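Long-range contacts in cell shape-determining protein MreC (Streptococcus pneumoniae, PDB 2QF4), which takes part in forming and maintaining cell shape, probably within the elongasome that makes peripheral peptidoglycan, and is represented here by its major periplasmic domain: residues A11-R16 with D159-V164; A29-G34 with V54-T59; I73-Q78 with G86-Y91; V97-Q102 with T144-V149. All blocks are in the same frame, centred on the assembly; numbering follows the deposited sequence. Where two conformers were deposited one is given.

Contact 1. Residues A11-R16 with D159-V164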
loop_
_atom_site.group_PDB
_atom_site.type_symbol
_atom_site.label_atom_id
_atom_site.label_comp_id
_atom_site.label_asym_id
_atom_site.label_seq_id
_atom_site.Cartn_x
_atom_site.Cartn_y
_atom_site.Cartn_z
ATOM N N ALA A 11 12.715 -6.246 9.783
ATOM C CA ALA A 11 14.079 -6.354 9.283
ATOM C C ALA A 11 14.656 -4.959 9.125
ATOM O O ALA A 11 13.951 -3.966 9.009
ATOM C CB ALA A 11 14.105 -7.100 7.946
ATOM N N ASP A 12 15.980 -4.883 9.135
ATOM C CA ASP A 12 16.689 -3.601 8.968
ATOM C C ASP A 12 16.706 -3.148 7.517
ATOM O O ASP A 12 16.894 -3.964 6.605
ATOM C CB ASP A 12 18.159 -3.751 9.379
ATOM C CG ASP A 12 18.334 -4.384 10.719
ATOM O OD1 ASP A 12 17.996 -3.728 11.719
ATOM O OD2 ASP A 12 18.810 -5.524 10.768
ATOM N N VAL A 13 16.580 -1.839 7.318
ATOM C CA VAL A 13 16.879 -1.224 6.018
ATOM C C VAL A 13 18.391 -1.183 5.813
ATOM O O VAL A 13 19.106 -0.618 6.634
ATOM C CB VAL A 13 16.313 0.198 5.962
ATOM C CG1 VAL A 13 16.633 0.857 4.640
ATOM C CG2 VAL A 13 14.783 0.162 6.202
ATOM N N ILE A 14 18.861 -1.804 4.753
ATOM C CA ILE A 14 20.266 -1.799 4.410
ATOM C C ILE A 14 20.546 -1.020 3.130
ATOM O O ILE A 14 21.696 -0.639 2.888
ATOM C CB ILE A 14 20.896 -3.208 4.382
ATOM C CG1 ILE A 14 20.097 -4.162 3.503
ATOM C CG2 ILE A 14 21.063 -3.754 5.821
ATOM C CD1 ILE A 14 20.821 -5.441 3.146
ATOM N N MET A 15 19.563 -0.801 2.268
ATOM C CA MET A 15 19.733 0.085 1.115
ATOM C C MET A 15 18.448 0.867 0.914
ATOM O O MET A 15 17.354 0.376 1.196
ATOM C CB MET A 15 20.080 -0.677 -0.174
ATOM C CG MET A 15 21.451 -1.299 -0.191
ATOM S SD MET A 15 21.636 -2.900 0.598
ATOM C CE MET A 15 20.853 -3.880 -0.670
ATOM N N ARG A 16 18.594 2.063 0.371
ATOM C CA ARG A 16 17.501 3.000 0.058
ATOM C C ARG A 16 17.852 3.695 -1.238
ATOM O O ARG A 16 18.933 4.231 -1.374
ATOM C CB ARG A 16 17.335 4.035 1.186
ATOM C CG ARG A 16 16.349 5.141 0.971
ATOM C CD ARG A 16 16.297 6.189 2.111
ATOM N NE ARG A 16 15.573 5.770 3.311
ATOM C CZ ARG A 16 14.283 5.617 3.519
ATOM N NH1 ARG A 16 13.960 5.178 4.724
ATOM N NH2 ARG A 16 13.359 5.998 2.649
ATOM N N ASP A 159 14.524 2.980 10.059
ATOM C CA ASP A 159 15.507 1.983 9.642
ATOM C C ASP A 159 15.127 0.539 9.926
ATOM O O ASP A 159 15.934 -0.317 9.717
ATOM C CB ASP A 159 16.926 2.380 10.077
ATOM C CG ASP A 159 17.140 2.104 11.586
ATOM O OD1 ASP A 159 16.195 1.793 12.317
ATOM O OD2 ASP A 159 18.297 2.252 12.084
ATOM N N VAL A 160 13.892 0.296 10.351
ATOM C CA VAL A 160 13.347 -1.059 10.484
ATOM C C VAL A 160 11.977 -0.997 9.823
ATOM O O VAL A 160 11.207 -0.067 10.056
ATOM C CB VAL A 160 13.233 -1.499 11.964
ATOM C CG1 VAL A 160 12.481 -2.826 12.079
ATOM C CG2 VAL A 160 14.631 -1.546 12.626
ATOM N N ILE A 161 11.691 -1.985 8.995
ATOM C CA ILE A 161 10.415 -2.121 8.306
ATOM C C ILE A 161 9.813 -3.452 8.696
ATOM O O ILE A 161 10.513 -4.431 8.833
ATOM C CB ILE A 161 10.640 -2.061 6.789
ATOM C CG1 ILE A 161 11.228 -0.707 6.376
ATOM C CG2 ILE A 161 9.375 -2.386 5.999
ATOM C CD1 ILE A 161 10.359 0.503 6.597
ATOM N N GLU A 162 8.502 -3.466 8.875
ATOM C CA GLU A 162 7.783 -4.693 9.134
ATOM C C GLU A 162 7.046 -5.178 7.894
ATOM O O GLU A 162 6.238 -4.472 7.321
ATOM C CB GLU A 162 6.793 -4.476 10.275
ATOM C CG GLU A 162 6.112 -5.769 10.714
ATOM C CD GLU A 162 5.181 -5.568 11.872
ATOM O OE1 GLU A 162 5.410 -4.668 12.695
ATOM O OE2 GLU A 162 4.240 -6.338 12.006
ATOM N N LEU A 163 7.340 -6.387 7.464
ATOM C CA LEU A 163 6.617 -7.053 6.385
ATOM C C LEU A 163 5.453 -7.813 7.002
ATOM O O LEU A 163 5.570 -8.404 8.078
ATOM C CB LEU A 163 7.529 -8.044 5.677
ATOM C CG LEU A 163 8.789 -7.485 5.034
ATOM C CD1 LEU A 163 9.557 -8.614 4.383
ATOM C CD2 LEU A 163 8.446 -6.326 4.068
ATOM N N VAL A 164 4.306 -7.793 6.315
ATOM C CA VAL A 164 3.063 -8.403 6.844
ATOM C C VAL A 164 2.383 -9.120 5.677
ATOM O O VAL A 164 2.152 -8.551 4.611
ATOM C CB VAL A 164 2.111 -7.339 7.431
ATOM C CG1 VAL A 164 0.839 -7.969 8.039
ATOM C CG2 VAL A 164 2.792 -6.473 8.516
HETATM O O HOH W 1 18.001 -1.080 11.625
#

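Contact 2. Residues A29-G34 with V54-T59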
loop_
_atom_site.group_PDB
_atom_site.type_symbol
_atom_site.label_atom_id
_atom_site.label_comp_id
_atom_site.label_asym_id
_atom_site.label_seq_id
_atom_site.Cartn_x
_atom_site.Cartn_y
_atom_site.Cartn_z
ATOM N N ALA A 29 16.442 -9.315 5.493
ATOM C CA ALA A 29 15.826 -10.639 5.708
ATOM C C ALA A 29 15.197 -10.963 4.369
ATOM O O ALA A 29 14.564 -10.096 3.763
ATOM C CB ALA A 29 14.876 -10.619 6.841
ATOM N N GLY A 30 15.207 -12.220 3.945
ATOM C CA GLY A 30 14.144 -12.740 3.180
ATOM C C GLY A 30 13.607 -14.097 3.382
ATOM O O GLY A 30 13.068 -14.322 4.423
ATOM N N ARG A 31 13.622 -14.901 2.328
ATOM C CA ARG A 31 12.834 -16.141 2.340
ATOM C C ARG A 31 13.273 -17.076 3.449
ATOM O O ARG A 31 12.433 -17.738 4.072
ATOM C CB ARG A 31 12.920 -16.849 0.994
ATOM C CG ARG A 31 12.038 -18.039 0.679
ATOM C CD ARG A 31 12.343 -18.487 -0.765
ATOM N NE ARG A 31 11.813 -17.547 -1.768
ATOM C CZ ARG A 31 12.526 -16.838 -2.648
ATOM N NH1 ARG A 31 13.852 -16.920 -2.713
ATOM N NH2 ARG A 31 11.891 -16.021 -3.487
ATOM N N SER A 32 14.578 -17.083 3.752
ATOM C CA SER A 32 15.093 -17.959 4.812
ATOM C C SER A 32 14.483 -17.634 6.178
ATOM O O SER A 32 14.512 -18.488 7.085
ATOM C CB SER A 32 16.609 -17.881 4.870
ATOM O OG SER A 32 17.047 -16.647 5.417
ATOM N N LYS A 33 13.956 -16.407 6.328
ATOM C CA LYS A 33 13.281 -15.974 7.544
ATOM C C LYS A 33 11.778 -15.745 7.381
ATOM O O LYS A 33 11.120 -15.258 8.285
ATOM C CB LYS A 33 13.948 -14.716 8.099
ATOM C CG LYS A 33 15.196 -15.014 8.862
ATOM C CD LYS A 33 15.960 -13.779 9.213
ATOM C CE LYS A 33 17.213 -14.141 10.003
ATOM N NZ LYS A 33 18.003 -12.915 10.339
ATOM N N GLY A 34 11.243 -16.167 6.247
ATOM C CA GLY A 34 9.799 -16.186 6.055
ATOM C C GLY A 34 9.212 -15.077 5.204
ATOM O O GLY A 34 7.990 -14.975 5.092
ATOM N N VAL A 54 11.689 -11.157 -3.339
ATOM C CA VAL A 54 12.225 -11.894 -2.213
ATOM C C VAL A 54 13.455 -12.675 -2.669
ATOM O O VAL A 54 13.360 -13.489 -3.603
ATOM C CB VAL A 54 11.176 -12.855 -1.645
ATOM C CG1 VAL A 54 11.745 -13.622 -0.475
ATOM C CG2 VAL A 54 9.894 -12.073 -1.245
ATOM N N GLU A 55 14.598 -12.421 -2.039
ATOM C CA GLU A 55 15.803 -13.248 -2.207
ATOM C C GLU A 55 15.949 -14.120 -0.975
ATOM O O GLU A 55 15.170 -14.047 -0.055
ATOM C CB GLU A 55 17.046 -12.397 -2.423
ATOM C CG GLU A 55 16.944 -11.378 -3.559
ATOM C CD GLU A 55 16.827 -11.991 -4.934
ATOM O OE1 GLU A 55 17.836 -11.988 -5.676
ATOM O OE2 GLU A 55 15.716 -12.454 -5.287
ATOM N N GLU A 56 16.960 -14.992 -0.955
ATOM C CA GLU A 56 17.102 -15.891 0.192
ATOM C C GLU A 56 17.324 -15.122 1.487
ATOM O O GLU A 56 16.750 -15.468 2.521
ATOM C CB GLU A 56 18.231 -16.893 -0.014
ATOM C CG GLU A 56 18.396 -17.924 1.119
ATOM C CD GLU A 56 17.229 -18.880 1.271
ATOM O OE1 GLU A 56 16.317 -18.875 0.419
ATOM O OE2 GLU A 56 17.236 -19.656 2.261
ATOM N N ASN A 57 18.128 -14.047 1.443
ATOM C CA ASN A 57 18.468 -13.312 2.665
ATOM C C ASN A 57 18.161 -11.812 2.653
ATOM O O ASN A 57 18.572 -11.098 3.560
ATOM C CB ASN A 57 19.943 -13.555 3.028
ATOM C CG ASN A 57 20.221 -14.995 3.343
ATOM O OD1 ASN A 57 19.599 -15.574 4.229
ATOM N ND2 ASN A 57 21.121 -15.588 2.607
ATOM N N SER A 58 17.441 -11.342 1.637
ATOM C CA SER A 58 17.060 -9.937 1.529
ATOM C C SER A 58 15.746 -9.857 0.810
ATOM O O SER A 58 15.333 -10.806 0.125
ATOM C CB SER A 58 18.127 -9.138 0.760
ATOM O OG SER A 58 18.302 -9.582 -0.576
ATOM N N THR A 59 15.117 -8.691 0.939
ATOM C CA THR A 59 13.821 -8.406 0.342
ATOM C C THR A 59 13.839 -6.959 -0.149
ATOM O O THR A 59 14.290 -6.068 0.542
ATOM C CB THR A 59 12.681 -8.540 1.384
ATOM O OG1 THR A 59 12.646 -9.881 1.859
ATOM C CG2 THR A 59 11.307 -8.226 0.802
#

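Contact 3. Residues I73-Q78 with G86-Y91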
loop_
_atom_site.group_PDB
_atom_site.type_symbol
_atom_site.label_atom_id
_atom_site.label_comp_id
_atom_site.label_asym_id
_atom_site.label_seq_id
_atom_site.Cartn_x
_atom_site.Cartn_y
_atom_site.Cartn_z
ATOM N N ILE A 73 -2.172 -2.926 -5.670
ATOM C CA ILE A 73 -2.417 -3.048 -4.257
ATOM C C ILE A 73 -3.857 -2.641 -3.966
ATOM O O ILE A 73 -4.265 -1.512 -4.238
ATOM C CB ILE A 73 -1.465 -2.184 -3.411
ATOM C CG1 ILE A 73 -0.004 -2.596 -3.630
ATOM C CG2 ILE A 73 -1.826 -2.292 -1.916
ATOM C CD1 ILE A 73 0.986 -1.482 -3.188
ATOM N N SER A 74 -4.634 -3.569 -3.416
ATOM C CA SER A 74 -6.023 -3.326 -3.055
ATOM C C SER A 74 -6.148 -2.395 -1.863
ATOM O O SER A 74 -5.473 -2.593 -0.859
ATOM C CB SER A 74 -6.649 -4.697 -2.713
ATOM O OG SER A 74 -7.900 -4.570 -2.051
ATOM N N VAL A 75 -7.023 -1.397 -1.972
ATOM C CA VAL A 75 -7.358 -0.485 -0.894
ATOM C C VAL A 75 -8.859 -0.363 -0.798
ATOM O O VAL A 75 -9.597 -0.704 -1.709
ATOM C CB VAL A 75 -6.703 0.926 -1.091
ATOM C CG1 VAL A 75 -5.189 0.795 -0.989
ATOM C CG2 VAL A 75 -7.119 1.597 -2.400
ATOM N N LYS A 76 -9.275 0.152 0.349
ATOM C CA LYS A 76 -10.673 0.450 0.563
ATOM C C LYS A 76 -10.795 1.765 1.316
ATOM O O LYS A 76 -9.943 2.193 2.080
ATOM C CB LYS A 76 -11.402 -0.693 1.276
ATOM C CG LYS A 76 -10.915 -0.986 2.633
ATOM C CD LYS A 76 -11.578 -2.227 3.231
ATOM C CE LYS A 76 -11.004 -2.528 4.592
ATOM N NZ LYS A 76 -11.657 -3.732 5.207
ATOM N N ILE A 77 -11.897 2.446 1.017
ATOM C CA ILE A 77 -12.228 3.779 1.522
ATOM C C ILE A 77 -13.541 3.652 2.289
ATOM O O ILE A 77 -14.519 3.120 1.759
ATOM C CB ILE A 77 -12.416 4.765 0.360
ATOM C CG1 ILE A 77 -11.160 4.822 -0.533
ATOM C CG2 ILE A 77 -12.773 6.134 0.873
ATOM C CD1 ILE A 77 -11.361 5.540 -1.871
ATOM N N GLN A 78 -13.561 4.160 3.521
ATOM C CA GLN A 78 -14.774 4.128 4.320
ATOM C C GLN A 78 -15.480 5.459 4.254
ATOM O O GLN A 78 -14.915 6.478 4.619
ATOM C CB GLN A 78 -14.419 3.779 5.774
ATOM C CG GLN A 78 -15.618 3.334 6.605
ATOM C CD GLN A 78 -16.306 2.083 6.069
ATOM O OE1 GLN A 78 -15.680 1.228 5.411
ATOM N NE2 GLN A 78 -17.601 1.943 6.374
ATOM N N GLY A 86 -10.802 -0.127 -4.302
ATOM C CA GLY A 86 -10.058 0.274 -5.489
ATOM C C GLY A 86 -8.648 -0.239 -5.420
ATOM O O GLY A 86 -8.338 -1.108 -4.610
ATOM N N ILE A 87 -7.788 0.279 -6.281
ATOM C CA ILE A 87 -6.366 -0.123 -6.288
ATOM C C ILE A 87 -5.509 1.139 -6.368
ATOM O O ILE A 87 -5.859 2.133 -6.953
ATOM C CB ILE A 87 -5.930 -1.136 -7.378
ATOM C CG1 ILE A 87 -6.216 -0.541 -8.767
ATOM C CG2 ILE A 87 -6.668 -2.435 -7.214
ATOM C CD1 ILE A 87 -5.372 -1.201 -9.921
ATOM N N ILE A 88 -4.326 1.024 -5.795
ATOM C CA ILE A 88 -3.292 2.054 -5.922
ATOM C C ILE A 88 -2.692 2.000 -7.322
ATOM O O ILE A 88 -2.306 0.930 -7.785
ATOM C CB ILE A 88 -2.207 1.850 -4.885
ATOM C CG1 ILE A 88 -2.762 2.101 -3.475
ATOM C CG2 ILE A 88 -1.010 2.769 -5.157
ATOM C CD1 ILE A 88 -1.830 1.672 -2.336
ATOM N N ILE A 89 -2.632 3.144 -8.001
ATOM C CA ILE A 89 -2.063 3.191 -9.373
ATOM C C ILE A 89 -0.810 4.051 -9.464
ATOM O O ILE A 89 -0.123 3.978 -10.470
ATOM C CB ILE A 89 -3.142 3.625 -10.405
ATOM C CG1 ILE A 89 -3.676 5.024 -10.108
ATOM C CG2 ILE A 89 -4.238 2.571 -10.484
ATOM C CD1 ILE A 89 -4.447 5.692 -11.288
ATOM N N GLY A 90 -0.491 4.847 -8.450
ATOM C CA GLY A 90 0.699 5.695 -8.514
ATOM C C GLY A 90 0.659 6.787 -7.498
ATOM O O GLY A 90 -0.125 6.718 -6.548
ATOM N N TYR A 91 1.491 7.793 -7.701
ATOM C CA TYR A 91 1.718 8.846 -6.725
ATOM C C TYR A 91 2.069 10.100 -7.490
ATOM O O TYR A 91 2.857 10.052 -8.441
ATOM C CB TYR A 91 2.848 8.495 -5.746
ATOM C CG TYR A 91 3.079 9.456 -4.632
ATOM C CD1 TYR A 91 4.061 10.424 -4.725
ATOM C CD2 TYR A 91 2.349 9.387 -3.467
ATOM C CE1 TYR A 91 4.305 11.308 -3.680
ATOM C CE2 TYR A 91 2.589 10.293 -2.421
ATOM C CZ TYR A 91 3.550 11.247 -2.575
ATOM O OH TYR A 91 3.850 12.123 -1.555
HETATM O O HOH W 2 -0.483 -0.686 -6.366
HETATM O O HOH W 3 -9.498 -3.576 -3.965
#

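Contact 4. Residues V97-Q102 with T144-V149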
loop_
_atom_site.group_PDB
_atom_site.type_symbol
_atom_site.label_atom_id
_atom_site.label_comp_id
_atom_site.label_asym_id
_atom_site.label_seq_id
_atom_site.Cartn_x
_atom_site.Cartn_y
_atom_site.Cartn_z
ATOM N N VAL A 97 0.403 13.252 -3.167
ATOM C CA VAL A 97 -0.753 12.404 -2.944
ATOM C C VAL A 97 -0.649 11.099 -3.717
ATOM O O VAL A 97 -0.190 11.040 -4.854
ATOM C CB VAL A 97 -2.090 13.120 -3.338
ATOM C CG1 VAL A 97 -2.444 14.205 -2.320
ATOM C CG2 VAL A 97 -2.063 13.660 -4.768
ATOM N N LEU A 98 -1.128 10.046 -3.057
ATOM C CA LEU A 98 -1.340 8.734 -3.665
ATOM C C LEU A 98 -2.585 8.767 -4.545
ATOM O O LEU A 98 -3.563 9.423 -4.215
ATOM C CB LEU A 98 -1.531 7.745 -2.518
ATOM C CG LEU A 98 -1.519 6.269 -2.852
ATOM C CD1 LEU A 98 -0.110 5.819 -3.164
ATOM C CD2 LEU A 98 -2.145 5.511 -1.677
ATOM N N LYS A 99 -2.539 8.028 -5.646
ATOM C CA LYS A 99 -3.644 7.930 -6.602
ATOM C C LYS A 99 -4.263 6.550 -6.580
ATOM O O LYS A 99 -3.538 5.547 -6.667
ATOM C CB LYS A 99 -3.121 8.196 -8.027
ATOM C CG LYS A 99 -2.575 9.617 -8.144
ATOM C CD LYS A 99 -1.758 9.842 -9.425
ATOM C CE LYS A 99 -2.638 9.950 -10.624
ATOM N NZ LYS A 99 -1.953 10.733 -11.722
ATOM N N ILE A 100 -5.591 6.531 -6.480
ATOM C CA ILE A 100 -6.371 5.287 -6.436
ATOM C C ILE A 100 -7.425 5.332 -7.529
ATOM O O ILE A 100 -8.039 6.362 -7.797
ATOM C CB ILE A 100 -7.023 5.152 -5.052
ATOM C CG1 ILE A 100 -5.889 4.904 -3.975
ATOM C CG2 ILE A 100 -8.070 4.043 -5.021
ATOM C CD1 ILE A 100 -6.370 5.118 -2.538
ATOM N N SER A 101 -7.622 4.196 -8.193
ATOM C CA SER A 101 -8.678 4.109 -9.193
ATOM C C SER A 101 -9.306 2.721 -9.176
ATOM O O SER A 101 -9.159 1.992 -8.207
ATOM C CB SER A 101 -8.138 4.531 -10.545
ATOM O OG SER A 101 -7.290 3.541 -11.030
ATOM N N GLN A 102 -10.039 2.401 -10.217
ATOM C CA GLN A 102 -10.789 1.147 -10.349
ATOM C C GLN A 102 -11.754 0.989 -9.201
ATOM O O GLN A 102 -11.836 -0.053 -8.560
ATOM C CB GLN A 102 -9.871 -0.042 -10.482
ATOM C CG GLN A 102 -8.988 0.030 -11.726
ATOM C CD GLN A 102 -8.282 -1.283 -12.065
ATOM O OE1 GLN A 102 -8.268 -2.211 -11.289
ATOM N NE2 GLN A 102 -7.763 -1.350 -13.258
ATOM N N THR A 144 -13.926 5.928 -14.607
ATOM C CA THR A 144 -12.559 6.344 -14.315
ATOM C C THR A 144 -12.415 7.430 -13.241
ATOM O O THR A 144 -11.387 8.101 -13.155
ATOM C CB THR A 144 -11.855 6.692 -15.623
ATOM O OG1 THR A 144 -12.721 7.500 -16.393
ATOM C CG2 THR A 144 -11.535 5.396 -16.404
ATOM N N ARG A 145 -13.396 7.541 -12.351
ATOM C CA ARG A 145 -13.185 8.371 -11.170
ATOM C C ARG A 145 -11.920 7.911 -10.441
ATOM O O ARG A 145 -11.675 6.702 -10.243
ATOM C CB ARG A 145 -14.381 8.330 -10.211
ATOM C CG ARG A 145 -14.234 9.196 -8.979
ATOM C CD ARG A 145 -15.530 9.427 -8.226
ATOM N NE ARG A 145 -16.086 8.194 -7.683
ATOM C CZ ARG A 145 -16.778 8.107 -6.552
ATOM N NH1 ARG A 145 -16.991 9.152 -5.765
ATOM N NH2 ARG A 145 -17.250 6.929 -6.183
ATOM N N GLU A 146 -11.161 8.887 -9.960
ATOM C CA GLU A 146 -9.906 8.656 -9.256
ATOM C C GLU A 146 -9.972 9.368 -7.910
ATOM O O GLU A 146 -10.650 10.368 -7.769
ATOM C CB GLU A 146 -8.762 9.264 -10.079
ATOM C CG GLU A 146 -7.350 9.213 -9.536
ATOM C CD GLU A 146 -6.445 10.176 -10.307
ATOM O OE1 GLU A 146 -6.549 10.194 -11.563
ATOM O OE2 GLU A 146 -5.709 10.994 -9.672
ATOM N N VAL A 147 -9.274 8.830 -6.943
ATOM C CA VAL A 147 -9.183 9.405 -5.618
ATOM C C VAL A 147 -7.747 9.745 -5.331
ATOM O O VAL A 147 -6.845 8.933 -5.594
ATOM C CB VAL A 147 -9.710 8.448 -4.524
ATOM C CG1 VAL A 147 -9.815 9.145 -3.174
ATOM C CG2 VAL A 147 -11.053 7.869 -4.915
ATOM N N THR A 148 -7.494 10.912 -4.747
ATOM C CA THR A 148 -6.187 11.274 -4.218
ATOM C C THR A 148 -6.199 11.197 -2.702
ATOM O O THR A 148 -7.202 11.557 -2.060
ATOM C CB THR A 148 -5.681 12.629 -4.741
ATOM O OG1 THR A 148 -6.610 13.671 -4.432
ATOM C CG2 THR A 148 -5.432 12.581 -6.267
ATOM N N VAL A 149 -5.100 10.689 -2.149
ATOM C CA VAL A 149 -4.991 10.344 -0.757
ATOM C C VAL A 149 -3.687 10.881 -0.156
ATOM O O VAL A 149 -2.610 10.756 -0.745
ATOM C CB VAL A 149 -5.059 8.813 -0.601
ATOM C CG1 VAL A 149 -4.737 8.310 0.819
ATOM C CG2 VAL A 149 -6.426 8.279 -1.046
#

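Contact 1. Residues A11-R16 with D159-V164
Ala11 and Ile161 satisfy each other's backbone twice, as an antiparallel hydrogen-bonded pair. Ala11 N donates to Ile161 O at 3.0 Å, and Ile161 N returns a bond of 3.0 Å to Ala11 O. Ala11 O also takes a CA-H...O contact from Val160 CA. Asp12 and Val160 form the non-hydrogen-bonded pair beside it. Asp12 N is used elsewhere, on Asp28 OD1.

This is a seam of a barrel. The sheet runs from strand 6-16 to strand 160-166, and this pairing closes it with residues about 150 positions apart. The barrel is one of two in the domain, which has the alpha-lytic protease fold.

Asp159 O accepts two hydrogen bonds. Val13 N reaches it at 2.9 Å in a nearly straight bond (169° at the hydrogen) from above the carbonyl plane. A water donates a hydrogen bond to it at 2.9 Å. The same water donates to Asp12 OD1 at 2.6 Å, so it ties the Asp12 carboxylate to the opposite backbone. Asp12 CA adds a CA-H...O contact to Asp159 O.

The apolar part is small. Val13 CG2, anti to its own carbonyl carbon, meets Ile161 CG1 at 3.7 Å. These two side chains cross obliquely. Ile161 also packs on Leu27, Ala41 and Ala43 of the same barrel. Val160 CG1 lies on the other face of the sheet, 3.6 Å from Ala11 O. Further along, Ile14 and Met15 both face Thr26 in a classic beta bulge on the strand's other edge.

Contact 2. Residues A29-G34 with V54-T59
Gly30 packs closely against the turn formed by Glu55 to Ser58, which joins strands 46-54 and 59-63 as a beta hairpin. Gly30 CA passes 3.6 Å from Glu55 O, with no side chain between them. Beside it, Thr59 OG1 donates to Ala29 O at 2.7 Å, in the carbonyl plane and on a lone pair. The Thr59 first torsion of -62° sets OG1 beside its own backbone N, facing Ala29. The backbones continue the tight part. Arg31 N donates to Glu55 O at 3.0 Å, almost straight (175° at the hydrogen). Ser32 N bonds Glu56 O at 3.0 Å. Buried Val54 puts CG1 against Arg31 CB at 3.7 Å. Each turn also has its own bond: Lys33 N to Gly30 O, and Glu55 N to Ser58 O. Ala29 packs on Leu9 and Ala11 of strand 6-16, which places this contact at the edge of the barrel.

The outer side is looser. Ser32, Glu56 and Asn57 are exposed there. Ser32 OG has both Glu56 O and Asn57 OD1 within bonding reach. Glu56 OE2 lies 3.2 Å from Ser32 CB. The guanidinium of Arg31 is described in one of its two deposited conformers. Val54 CG1 sits over one face, offset toward the rim. Arg31 NH2 reaches Val54 O at 2.9 Å, a weak bond with 122° at the hydrogen. Arg31 NH1 and Glu56 OE1 stay 4.4 Å apart, beyond a salt bridge. The firm links between the two loops are therefore made by backbone groups and the Thr59 hydroxyl, while the surface charges would add at most a diffuse attraction.

Contact 3. Residues I73-Q78 with G86-Y91
The beta hairpin of strands 74-79 and 82-92 brings Val75 opposite Gly86 as an antiparallel hydrogen-bonded pair. Gly86 N donates to Val75 O at 2.9 Å. Val75 N returns a bond to Gly86 O at 3.0 Å. It is almost straight (177° at the hydrogen). Ser74 and Ile87 form the non-hydrogen-bonded pair next to it. Beyond them, Ile88 N bonds Ile73 O at 3.0 Å.

Two waters extend this ladder. One donates to Gly86 O at 2.8 Å and is also bonded to Ser74 OG. The other accepts from Ile73 N and donates to Ile88 O at 2.8 Å. Ser74 OG has a further partner in Leu120 N.

Val75 CG1 is anti to its own carbonyl carbon (chi1 -66°). It meets Ile88 CG1 at 3.7 Å, the two side chains crossing at about a right angle. Ile88 CD1 touches the same methyl and also Ile73 CG2, at 4.0 Å. Val75 packs further on Val115 and Ile100, and Ile88 on Leu98, so this face looks into the barrel. On the far edge of strand 82-92, Ile89 and Gly90 both face Lys99. The local strand axes run at 118° to each other. Such strong coiling, with a classic bulge nearby, suits the small closed antiparallel barrels of the alpha-lytic protease fold.

Contact 4. Residues V97-Q102 with T144-V149
Ile100 and Val149 meet because their branches are turned toward each other on one face of the sheet. Ile100 CG1 is anti to the carbonyl carbon (chi1 -68°), and CD1 continues extended (chi2 165°) to Val149. Val149 CG2 is likewise anti to its carbonyl carbon. The two methyls, Ile100 CD1 and Val149 CG2, are 3.5 Å apart, tighter than usual van der Waals contact. Leu98 and Val147 share this buried face. Neighbouring strands cover it further: Leu98 packs on Ile88 and Val130, Ile100 on Val75, and Val147 on Ile77.

The other face is more polar. Lys99 bends at chi3, and its CE comes to 3.4 Å from Glu146 OE2. The charged atoms remain further apart, with Lys99 NZ 4.3 Å from Glu146 OE2, so no salt bridge forms. The Glu146 chain is extended, and its CG comes to 3.4 Å from Ile100 O. Near the other end, Val97 CG2 leans on Thr148 CB at 3.8 Å. Thr148 OG1 makes a weak hydrogen bond to Ala135 O.

Four backbone bonds hold the pair in register. Leu98 N donates to Val149 O at 2.8 Å, and Val149 N to Leu98 O. Ile100 N donates to Val147 O at 2.9 Å, and Val147 N to Ile100 O. Lys99 and Thr148 make the non-hydrogen-bonded pair between them. CA-H...O contacts run alongside, as from Thr148 CA to Leu98 O. Two regular antiparallel strands with an apolar inner face and a more mixed outer one are typical of a closed beta barrel wall, here in the alpha-lytic protease fold.

Overall arrangement
The contacts divide between the two barrels. Contacts 1 and 2 belong to one and touch through Ala11 CB and Ala29 CB. Contacts 3 and 4 belong to the other and share a sheet, since strands 82-92 and 97-101 are neighbours in it. The centres of contacts 2 and 4 lie about 32 Å apart, on opposite sides of the chain's centre. Contact 3 is buried; the other three are partly buried. Contacts 1, 3 and 4 are strand pairings, with waters bridging the first two. Contact 2 joins loops and relies on turn backbones. Along the chain, contact 1 encloses the other three.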